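Local structure of pantothenate kinase (3TQC) at residues Val288-Met291 against Glu292-Pro296; Asp41-Gln44 against Gly45-Ile49. The protein catalyses the ATP-dependent phosphorylation of pantothenate to 4'-phosphopantothenate, the first step in making coenzyme A from pantothenate. All coordinates share one frame; numbering follows the deposited sequence.

Contact 1. Residues Val288-Met291 against Glu292-Pro296; sequences VNLM and ENILP
Met291 and Leu295 run alongside each other, the sulfur SD of Met291 lying 3.9 Å from the methyl CD2 of Leu295. The methionine chain bends twice, with chi2 -43° and chi3 -81°, which folds SD and CE back against that leucine branch. Leu290 sends its CD1 over the next turn, where it meets CB of both Ile294 and Leu295. One turn earlier Val288 and Glu292 lie side by side: CG1 of Val288 rests 3.4 Å from the carboxylate carbon CD of Glu292. The side chains of Asn289 and Asn293 cross at about a right angle, with their amide planes 61° apart, and the two OD1 atoms approach to 3.0 Å as acceptors without a bond between them. Beneath these side chains the backbone hydrogen bonds change from i+4 to i+5. Asn293 N donates to Asn289 O at 2.8 Å in the usual manner, but Leu295 N reaches back five residues to Leu290 O at 2.9 Å, in the carbonyl plane. Pro296 has no N-H to give, and its CG sits 3.3 Å from Met291 O. Such widening is a pi-type turn, here at 292-294, where Ile294 touches the probable P-loop and Leu295 meets Asp234 of strand 229-234.

Contact 2. Residues Asp41-Gln44 against Gly45-Ile49; sequences DKLQ and GQIEI. With ADP (adenosine-5'-diphosphate), chain D.
Ile47 holds a chi1 of -97°, off the staggered values, which lays its CG1 and CD1 against CB of Leu43, with CG1 3.9 Å from that CB. In Gln44 the chain is extended beyond CG and reaches back to Asp41, where NE2 donates to Asp41 O at 2.9 Å, the acceptor lying near the amide plane. Gln44 N uses the same oxygen, which is therefore gripped by backbone and side chain of one residue. The next carbonyl to be shared is Leu43 O, bonded by Gln46 N at 2.7 Å and by Ile47 N at 3.0 Å. Gly45, between Gln44 and Gln46, has a positive phi of 92°, which glycine takes readily. Beyond the turn, CG2 of Ile49 approaches O2' of ADP at 3.5 Å, and Ile49 O lies 3.2 Å from the adenine carbon C2 of ADP. The turn joins helix 37-42 to helix 47-50 and lies against helix 105-116: Leu43 touches Ala114, Gln46 meets Thr107 and Val111, and Lys42 NZ bonds to Ser117 OG.

In the fold
Contacts 1 and 2 lie on opposite sides of the chain's centre and do not touch: their centres are 30 Å apart, their nearest atoms about 19 Å. Contact 2 reaches ADP directly through Ile49, at the adenine and ribose. Contact 1 stands back from it, the side chain of Ile294 being about 9 Å from the nucleotide. Both come near the predicted ATP-binding loop, consistent with a Walker A P-loop: the side chain of Leu290 is about 4 Å from that of Ser100, which lines the ADP pocket, and the side chain of Gln46 about 6 Å from that of Ser106. Contact 1 also faces the second subunit, whose Arg213 bonds to Glu292 O, whereas contact 2 meets no other chain of the assembly.

Contact 1. Residues Val288-Met291 against Glu292-Pro296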
loop_
_atom_site.group_PDB
_atom_site.type_symbol
_atom_site.label_atom_id
_atom_site.label_comp_id
_atom_site.label_asym_id
_atom_site.label_seq_id
_atom_site.Cartn_x
_atom_site.Cartn_y
_atom_site.Cartn_z
ATOM N N VAL B 288 -10.167 0.846 -22.995
ATOM C CA VAL B 288 -11.116 1.288 -22.000
ATOM C C VAL B 288 -10.657 0.756 -20.649
ATOM O O VAL B 288 -10.728 1.456 -19.652
ATOM C CB VAL B 288 -12.550 0.806 -22.326
ATOM C CG1 VAL B 288 -13.511 1.116 -21.175
ATOM C CG2 VAL B 288 -13.030 1.442 -23.620
ATOM N N ASN B 289 -10.171 -0.477 -20.634
ATOM C CA ASN B 289 -9.637 -1.074 -19.431
ATOM C C ASN B 289 -8.449 -0.250 -18.940
ATOM O O ASN B 289 -8.384 0.144 -17.773
ATOM C CB ASN B 289 -9.213 -2.524 -19.701
ATOM C CG ASN B 289 -9.005 -3.328 -18.434
ATOM O OD1 ASN B 289 -9.443 -2.932 -17.356
ATOM N ND2 ASN B 289 -8.336 -4.470 -18.562
ATOM N N LEU B 290 -7.523 0.029 -19.847
ATOM C CA LEU B 290 -6.387 0.876 -19.525
ATOM C C LEU B 290 -6.846 2.195 -18.912
ATOM O O LEU B 290 -6.394 2.568 -17.832
ATOM C CB LEU B 290 -5.549 1.121 -20.770
ATOM C CG LEU B 290 -4.395 2.106 -20.697
ATOM C CD1 LEU B 290 -3.376 1.682 -19.660
ATOM C CD2 LEU B 290 -3.775 2.183 -22.072
ATOM N N MET B 291 -7.773 2.879 -19.572
ATOM C CA MET B 291 -8.164 4.217 -19.137
ATOM C C MET B 291 -8.967 4.192 -17.844
ATOM O O MET B 291 -8.842 5.107 -17.034
ATOM C CB MET B 291 -8.945 4.965 -20.226
ATOM C CG MET B 291 -8.150 5.297 -21.524
ATOM S SD MET B 291 -6.451 5.925 -21.286
ATOM C CE MET B 291 -6.761 7.657 -20.909
ATOM N N GLU B 292 -9.760 3.141 -17.642
ATOM C CA GLU B 292 -10.696 3.082 -16.513
ATOM C C GLU B 292 -10.141 2.379 -15.275
ATOM O O GLU B 292 -10.482 2.740 -14.153
ATOM C CB GLU B 292 -12.009 2.403 -16.924
ATOM C CG GLU B 292 -12.817 3.163 -17.962
ATOM C CD GLU B 292 -14.222 2.590 -18.162
ATOM O OE1 GLU B 292 -14.484 1.411 -17.828
ATOM O OE2 GLU B 292 -15.079 3.330 -18.657
ATOM N N ASN B 293 -9.305 1.369 -15.471
ATOM C CA ASN B 293 -8.913 0.493 -14.361
ATOM C C ASN B 293 -7.421 0.307 -14.105
ATOM O O ASN B 293 -7.039 -0.190 -13.050
ATOM C CB ASN B 293 -9.535 -0.882 -14.575
ATOM C CG ASN B 293 -11.005 -0.801 -14.875
ATOM O OD1 ASN B 293 -11.450 -1.230 -15.937
ATOM N ND2 ASN B 293 -11.769 -0.237 -13.955
ATOM N N ILE B 294 -6.582 0.680 -15.057
ATOM C CA ILE B 294 -5.153 0.411 -14.945
ATOM C C ILE B 294 -4.421 1.718 -14.714
ATOM O O ILE B 294 -3.852 1.926 -13.655
ATOM C CB ILE B 294 -4.626 -0.297 -16.202
ATOM C CG1 ILE B 294 -5.486 -1.539 -16.497
ATOM C CG2 ILE B 294 -3.128 -0.649 -16.030
ATOM C CD1 ILE B 294 -5.033 -2.372 -17.696
ATOM N N LEU B 295 -4.509 2.618 -15.686
ATOM C CA LEU B 295 -3.788 3.892 -15.672
ATOM C C LEU B 295 -4.115 4.792 -14.472
ATOM O O LEU B 295 -3.235 5.479 -13.961
ATOM C CB LEU B 295 -4.075 4.660 -16.970
ATOM C CG LEU B 295 -3.119 5.776 -17.367
ATOM C CD1 LEU B 295 -1.691 5.239 -17.524
ATOM C CD2 LEU B 295 -3.598 6.452 -18.666
ATOM N N PRO B 296 -5.379 4.800 -14.014
ATOM C CA PRO B 296 -5.686 5.578 -12.829
ATOM C C PRO B 296 -4.878 5.205 -11.591
ATOM O O PRO B 296 -4.747 6.014 -10.693
ATOM C CB PRO B 296 -7.162 5.273 -12.600
ATOM C CG PRO B 296 -7.680 5.042 -13.953
ATOM C CD PRO B 296 -6.608 4.299 -14.657
#

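Contact 2. Residues Asp41-Gln44 against Gly45-Ile49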
loop_
_atom_site.group_PDB
_atom_site.type_symbol
_atom_site.label_atom_id
_atom_site.label_comp_id
_atom_site.label_asym_id
_atom_site.label_seq_id
_atom_site.Cartn_x
_atom_site.Cartn_y
_atom_site.Cartn_z
ATOM N N ASP B 41 21.912 -17.960 -20.660
ATOM C CA ASP B 41 21.138 -19.200 -20.688
ATOM C C ASP B 41 19.698 -19.013 -20.149
ATOM O O ASP B 41 18.740 -19.411 -20.809
ATOM C CB ASP B 41 21.873 -20.304 -19.908
ATOM C CG ASP B 41 21.008 -21.528 -19.664
ATOM O OD1 ASP B 41 20.149 -21.496 -18.746
ATOM O OD2 ASP B 41 21.199 -22.528 -20.380
ATOM N N LYS B 42 19.561 -18.411 -18.968
ATOM C CA LYS B 42 18.234 -18.187 -18.355
ATOM C C LYS B 42 17.343 -17.236 -19.166
ATOM O O LYS B 42 16.129 -17.356 -19.141
ATOM C CB LYS B 42 18.366 -17.650 -16.924
ATOM C CG LYS B 42 18.925 -18.657 -15.957
ATOM C CD LYS B 42 18.671 -18.295 -14.509
ATOM C CE LYS B 42 19.394 -19.266 -13.587
ATOM N NZ LYS B 42 19.255 -18.840 -12.177
ATOM N N LEU B 43 17.972 -16.307 -19.879
ATOM C CA LEU B 43 17.275 -15.323 -20.704
ATOM C C LEU B 43 16.905 -15.822 -22.100
ATOM O O LEU B 43 16.231 -15.095 -22.840
ATOM C CB LEU B 43 18.130 -14.058 -20.826
ATOM C CG LEU B 43 18.239 -13.258 -19.528
ATOM C CD1 LEU B 43 19.481 -12.391 -19.517
ATOM C CD2 LEU B 43 16.981 -12.418 -19.325
ATOM N N GLN B 44 17.329 -17.034 -22.467
ATOM C CA GLN B 44 17.002 -17.613 -23.785
ATOM C C GLN B 44 15.535 -17.416 -24.165
ATOM O O GLN B 44 14.635 -17.727 -23.372
ATOM C CB GLN B 44 17.299 -19.117 -23.825
ATOM C CG GLN B 44 18.711 -19.464 -24.178
ATOM C CD GLN B 44 18.962 -20.945 -24.070
ATOM O OE1 GLN B 44 19.228 -21.619 -25.066
ATOM N NE2 GLN B 44 18.865 -21.471 -22.857
ATOM N N GLY B 45 15.311 -16.914 -25.381
ATOM C CA GLY B 45 13.967 -16.613 -25.877
ATOM C C GLY B 45 13.559 -15.177 -25.602
ATOM O O GLY B 45 12.715 -14.612 -26.308
ATOM N N GLN B 46 14.176 -14.587 -24.582
ATOM C CA GLN B 46 13.856 -13.251 -24.124
ATOM C C GLN B 46 14.893 -12.244 -24.631
ATOM O O GLN B 46 14.547 -11.137 -25.015
ATOM C CB GLN B 46 13.804 -13.257 -22.594
ATOM C CG GLN B 46 12.537 -12.702 -22.021
ATOM C CD GLN B 46 11.305 -13.465 -22.474
ATOM O OE1 GLN B 46 11.285 -14.696 -22.494
ATOM N NE2 GLN B 46 10.272 -12.726 -22.854
ATOM N N ILE B 47 16.163 -12.642 -24.622
ATOM C CA ILE B 47 17.247 -11.849 -25.213
ATOM C C ILE B 47 16.956 -11.456 -26.661
ATOM O O ILE B 47 17.211 -10.324 -27.050
ATOM C CB ILE B 47 18.619 -12.583 -25.108
ATOM C CG1 ILE B 47 19.390 -12.063 -23.897
ATOM C CG2 ILE B 47 19.478 -12.386 -26.356
ATOM C CD1 ILE B 47 20.668 -12.839 -23.622
ATOM N N GLU B 48 16.402 -12.377 -27.444
ATOM C CA GLU B 48 16.097 -12.091 -28.839
ATOM C C GLU B 48 14.973 -11.046 -28.963
ATOM O O GLU B 48 14.945 -10.251 -29.899
ATOM C CB GLU B 48 15.742 -13.388 -29.575
ATOM C CG GLU B 48 15.668 -13.279 -31.089
ATOM C CD GLU B 48 16.906 -12.651 -31.724
ATOM O OE1 GLU B 48 17.948 -13.344 -31.861
ATOM O OE2 GLU B 48 16.820 -11.462 -32.114
ATOM N N ILE B 49 14.058 -11.031 -28.007
ATOM C CA ILE B 49 12.962 -10.079 -28.036
ATOM C C ILE B 49 13.399 -8.708 -27.503
ATOM O O ILE B 49 13.196 -7.694 -28.154
ATOM C CB ILE B 49 11.745 -10.631 -27.252
ATOM C CG1 ILE B 49 11.240 -11.918 -27.938
ATOM C CG2 ILE B 49 10.636 -9.585 -27.160
ATOM C CD1 ILE B 49 10.110 -12.629 -27.202
HETATM P PB ADP D . 1.852 -7.985 -21.602
HETATM O O1B ADP D . 2.421 -9.138 -20.837
HETATM O O2B ADP D . 1.829 -6.700 -20.816
HETATM O O3B ADP D . 0.540 -8.262 -22.301
HETATM P PA ADP D . 3.943 -8.731 -23.367
HETATM O O1A ADP D . 4.992 -8.844 -22.287
HETATM O O2A ADP D . 3.267 -9.945 -23.922
HETATM O O3A ADP D . 2.811 -7.712 -22.860
HETATM O "O5'" ADP D . 4.570 -7.952 -24.594
HETATM C "C5'" ADP D . 3.747 -7.300 -25.545
HETATM C "C4'" ADP D . 4.417 -7.351 -26.911
HETATM O "O4'" ADP D . 5.549 -6.488 -26.937
HETATM C "C3'" ADP D . 4.944 -8.732 -27.237
HETATM O "O3'" ADP D . 4.777 -8.956 -28.638
HETATM C "C2'" ADP D . 6.403 -8.703 -26.857
HETATM O "O2'" ADP D . 7.179 -9.530 -27.708
HETATM C "C1'" ADP D . 6.762 -7.245 -27.046
HETATM N N9 ADP D . 7.717 -6.720 -26.049
HETATM C C8 ADP D . 7.488 -6.611 -24.733
HETATM N N7 ADP D . 8.554 -6.066 -24.104
HETATM C C5 ADP D . 9.473 -5.825 -25.042
HETATM C C6 ADP D . 10.814 -5.247 -25.023
HETATM N N6 ADP D . 11.341 -4.849 -23.839
HETATM N N1 ADP D . 11.457 -5.153 -26.201
HETATM C C2 ADP D . 10.913 -5.566 -27.368
HETATM N N3 ADP D . 9.676 -6.103 -27.445
HETATM C C4 ADP D . 8.929 -6.247 -26.323
#